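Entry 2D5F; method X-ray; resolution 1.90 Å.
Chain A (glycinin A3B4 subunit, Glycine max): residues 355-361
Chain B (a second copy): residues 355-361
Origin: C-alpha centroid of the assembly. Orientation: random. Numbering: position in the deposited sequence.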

ATOM      1  N   ASN A 355       1.809  14.503 -12.751  1.00 18.17           N
ATOM      2  CA  ASN A 355       2.398  13.329 -12.122  1.00 18.67           C
ATOM      3  C   ASN A 355       1.305  12.373 -11.649  1.00 20.72           C
ATOM      4  O   ASN A 355       0.122  12.570 -11.951  1.00 18.73           O
ATOM      5  CB  ASN A 355       3.281  13.746 -10.942  1.00 16.55           C
ATOM      6  CG  ASN A 355       2.542  14.611  -9.934  1.00 21.39           C
ATOM      7  OD1 ASN A 355       1.359  14.406  -9.665  1.00 22.77           O
ATOM      8  ND2 ASN A 355       3.246  15.576  -9.360  1.00 24.14           N
ATOM      9  N   SER A 356       1.705  11.350 -10.906  1.00 17.23           N
ATOM     10  CA  SER A 356       0.773  10.344 -10.405  1.00 22.73           C
ATOM     11  C   SER A 356      -0.386  10.902  -9.569  1.00 24.97           C
ATOM     12  O   SER A 356      -1.408  10.226  -9.406  1.00 20.73           O
ATOM     13  CB  SER A 356       1.536   9.269  -9.613  1.00 22.21           C
ATOM     14  OG  SER A 356       2.321   9.839  -8.581  1.00 21.98           O
ATOM     15  N   LEU A 357      -0.241  12.120  -9.048  1.00 19.39           N
ATOM     16  CA  LEU A 357      -1.309  12.731  -8.258  1.00 21.50           C
ATOM     17  C   LEU A 357      -2.411  13.275  -9.160  1.00 29.56           C
ATOM     18  O   LEU A 357      -3.533  13.505  -8.714  1.00 28.85           O
ATOM     19  CB  LEU A 357      -0.771  13.862  -7.373  1.00 26.09           C
ATOM     20  CG  LEU A 357      -0.158  13.446  -6.031  1.00 33.38           C
ATOM     21  CD1 LEU A 357       1.143  12.696  -6.262  1.00 40.31           C
ATOM     22  CD2 LEU A 357       0.088  14.682  -5.175  1.00 36.63           C
ATOM     23  N   THR A 358      -2.094  13.481 -10.433  1.00 24.83           N
ATOM     24  CA  THR A 358      -3.091  13.991 -11.356  1.00 27.31           C
ATOM     25  C   THR A 358      -3.513  12.891 -12.321  1.00 29.05           C
ATOM     26  O   THR A 358      -4.657  12.839 -12.756  1.00 38.42           O
ATOM     27  CB  THR A 358      -2.556  15.216 -12.117  1.00 25.91           C
ATOM     28  OG1 THR A 358      -1.379  14.857 -12.850  1.00 39.02           O
ATOM     29  CG2 THR A 358      -2.187  16.317 -11.134  1.00 28.73           C
ATOM     30  N   LEU A 359      -2.591  11.985 -12.622  1.00 29.86           N
ATOM     31  CA  LEU A 359      -2.864  10.877 -13.529  1.00 22.71           C
ATOM     32  C   LEU A 359      -2.292   9.624 -12.854  1.00 22.95           C
ATOM     33  O   LEU A 359      -1.115   9.304 -13.014  1.00 22.61           O
ATOM     34  CB  LEU A 359      -2.183  11.157 -14.877  1.00 28.06           C
ATOM     35  CG  LEU A 359      -2.672  10.452 -16.139  1.00 29.17           C
ATOM     36  CD1 LEU A 359      -4.158  10.710 -16.336  1.00 31.46           C
ATOM     37  CD2 LEU A 359      -1.879  10.969 -17.342  1.00 27.85           C
ATOM     38  N   PRO A 360      -3.133   8.903 -12.082  1.00 25.67           N
ATOM     39  CA  PRO A 360      -2.829   7.680 -11.323  1.00 25.56           C
ATOM     40  C   PRO A 360      -2.016   6.581 -12.000  1.00 23.13           C
ATOM     41  O   PRO A 360      -1.167   5.951 -11.367  1.00 22.16           O
ATOM     42  CB  PRO A 360      -4.215   7.188 -10.899  1.00 28.37           C
ATOM     43  CG  PRO A 360      -4.972   8.452 -10.725  1.00 31.26           C
ATOM     44  CD  PRO A 360      -4.566   9.235 -11.956  1.00 25.26           C
ATOM     45  N   ALA A 361      -2.293   6.332 -13.274  1.00 31.05           N
ATOM     46  CA  ALA A 361      -1.582   5.296 -14.017  1.00 30.22           C
ATOM     47  C   ALA A 361      -0.066   5.509 -14.019  1.00 25.20           C
ATOM     48  O   ALA A 361       0.707   4.546 -14.092  1.00 25.17           O
ATOM     49  CB  ALA A 361      -2.105   5.244 -15.451  1.00 31.42           C
TER
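Chain B 355-361: NSLTLPA

Two copies of one loop can pack against each other with almost no direct polar contact, leaving a proline and a few ordered waters to join them. The glycinin A3B4 subunit offers a compact example, in which residues 355-361 of chain B lie on the same residues of chain A.

Neither stretch forms regular helix or strand, yet the two share nearly the same backbone path. In chain B the carbonyl of Asn355(B) is the organizing centre: its O accepts from Thr358(B) N at 3.0 Å and from Leu359(B) N at 2.9 Å, drawing the chain into a tight turn. The side chain reinforces this, since Asn355(B) OD1 takes the amide of Leu357(B) N at 2.8 Å. Chain A repeats the pattern, with Asn355(A) O 2.8 Å from Thr358(A) N and Asn355(A) OD1 2.9 Å from Leu357(A) N. Beyond the turn, Leu359(B) is extended, with phi/psi of -121/91, before Pro360(B) bends the chain again.

The pairing runs in opposite directions. The CA of Leu357(A) lies 6.2 Å from the CA of Pro360(B), and the CA of Pro360(A) lies 6.0 Å from the CA of Leu357(B). Between these ends, the CA of Thr358(A) approaches the CA of Leu359(B) at 6.7 Å.

Apolar packing centres on the prolines, which carry the largest covered areas and whose CA-to-CB bonds point toward the partner stretch. Pro360(A) CG meets Pro360(B) CD at 3.4 Å. Each ring also lies close to backbone oxygens of the other copy: Pro360(A) CG is 3.5 Å from Leu357(B) O and 3.8 Å from Ser356(B) O, while Pro360(B) CG lies 4.0 Å from Ser356(A) O. The symmetry is approximate, for the ring is C-gamma exo in chain A and endo in chain B. The leucines at 357 differ too, chi2 being p in chain A and t in chain B.

No direct hydrogen bond crosses between the stretches, and two backbone acceptors even face each other, Thr358(A) O and Thr358(B) O standing 3.7 Å apart. Water fills the gap between them. Water 2 sits 2.5 Å from Thr358(A) O and equally 2.5 Å from Thr358(B) O. Two further waters form matching bridges: water 1 donates to Leu357(A) O at 3.1 Å and accepts weakly from Ala361(B) N at 3.3 Å, while water 3 accepts from Ala361(A) N at 2.9 Å and donates weakly to Leu357(B) O at 3.3 Å. Solvent thus couples backbone groups that make no direct hydrogen bond across the stretches.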

ATOM      1  N   ASN B 355     -13.923   8.131 -10.750  1.00 15.62           N
ATOM      2  CA  ASN B 355     -13.565   7.490  -9.496  1.00 20.85           C
ATOM      3  C   ASN B 355     -12.103   7.774  -9.164  1.00 22.50           C
ATOM      4  O   ASN B 355     -11.478   8.645  -9.772  1.00 20.91           O
ATOM      5  CB  ASN B 355     -13.804   5.978  -9.590  1.00 15.57           C
ATOM      6  CG  ASN B 355     -13.131   5.359 -10.802  1.00 19.32           C
ATOM      7  OD1 ASN B 355     -12.029   5.759 -11.185  1.00 20.60           O
ATOM      8  ND2 ASN B 355     -13.785   4.376 -11.409  1.00 22.85           N
ATOM      9  N   SER B 356     -11.560   7.026  -8.208  1.00 20.01           N
ATOM     10  CA  SER B 356     -10.186   7.221  -7.777  1.00 21.10           C
ATOM     11  C   SER B 356      -9.137   6.910  -8.845  1.00 20.83           C
ATOM     12  O   SER B 356      -7.981   7.305  -8.706  1.00 20.12           O
ATOM     13  CB  SER B 356      -9.912   6.408  -6.503  1.00 16.34           C
ATOM     14  OG  SER B 356     -10.200   5.042  -6.692  1.00 23.46           O
ATOM     15  N   LEU B 357      -9.532   6.216  -9.910  1.00 22.50           N
ATOM     16  CA  LEU B 357      -8.588   5.906 -10.980  1.00 26.92           C
ATOM     17  C   LEU B 357      -8.425   7.113 -11.899  1.00 23.59           C
ATOM     18  O   LEU B 357      -7.510   7.161 -12.723  1.00 25.29           O
ATOM     19  CB  LEU B 357      -9.048   4.692 -11.793  1.00 25.44           C
ATOM     20  CG  LEU B 357      -9.256   3.364 -11.060  1.00 29.54           C
ATOM     21  CD1 LEU B 357      -9.530   2.296 -12.102  1.00 37.69           C
ATOM     22  CD2 LEU B 357      -8.029   2.986 -10.242  1.00 29.56           C
ATOM     23  N   THR B 358      -9.322   8.085 -11.765  1.00 23.96           N
ATOM     24  CA  THR B 358      -9.239   9.305 -12.561  1.00 28.29           C
ATOM     25  C   THR B 358      -8.814  10.469 -11.679  1.00 31.23           C
ATOM     26  O   THR B 358      -7.960  11.270 -12.053  1.00 37.30           O
ATOM     27  CB  THR B 358     -10.577   9.659 -13.197  1.00 36.49           C
ATOM     28  OG1 THR B 358     -10.875   8.720 -14.239  1.00 42.10           O
ATOM     29  CG2 THR B 358     -10.522  11.079 -13.764  1.00 45.73           C
ATOM     30  N   LEU B 359      -9.424  10.556 -10.505  1.00 22.62           N
ATOM     31  CA  LEU B 359      -9.118  11.609  -9.550  1.00 26.52           C
ATOM     32  C   LEU B 359      -8.648  10.880  -8.287  1.00 27.95           C
ATOM     33  O   LEU B 359      -9.453  10.527  -7.425  1.00 23.38           O
ATOM     34  CB  LEU B 359     -10.385  12.429  -9.284  1.00 32.69           C
ATOM     35  CG  LEU B 359     -10.236  13.863  -8.790  1.00 29.72           C
ATOM     36  CD1 LEU B 359      -9.292  14.638  -9.710  1.00 28.38           C
ATOM     37  CD2 LEU B 359     -11.617  14.515  -8.754  1.00 26.10           C
ATOM     38  N   PRO B 360      -7.327  10.640  -8.169  1.00 26.67           N
ATOM     39  CA  PRO B 360      -6.728   9.941  -7.027  1.00 20.68           C
ATOM     40  C   PRO B 360      -7.092  10.414  -5.627  1.00 20.06           C
ATOM     41  O   PRO B 360      -7.074   9.624  -4.685  1.00 22.25           O
ATOM     42  CB  PRO B 360      -5.224  10.030  -7.313  1.00 22.54           C
ATOM     43  CG  PRO B 360      -5.100  11.256  -8.121  1.00 29.20           C
ATOM     44  CD  PRO B 360      -6.274  11.151  -9.063  1.00 24.48           C
ATOM     45  N   ALA B 361      -7.419  11.693  -5.483  1.00 25.49           N
ATOM     46  CA  ALA B 361      -7.793  12.228  -4.176  1.00 28.25           C
ATOM     47  C   ALA B 361      -9.045  11.525  -3.631  1.00 25.55           C
ATOM     48  O   ALA B 361      -9.247  11.439  -2.418  1.00 26.46           O
ATOM     49  CB  ALA B 361      -8.040  13.730  -4.280  1.00 31.16           C
TER
HETATM   50  O   HOH W   1      -6.376  14.082  -7.582  1.00 32.96           O
HETATM   51  O   HOH W   2      -7.016  13.223 -13.367  1.00 53.80           O
HETATM   52  O   HOH W   3      -4.757   7.177 -14.617  1.00 37.07           O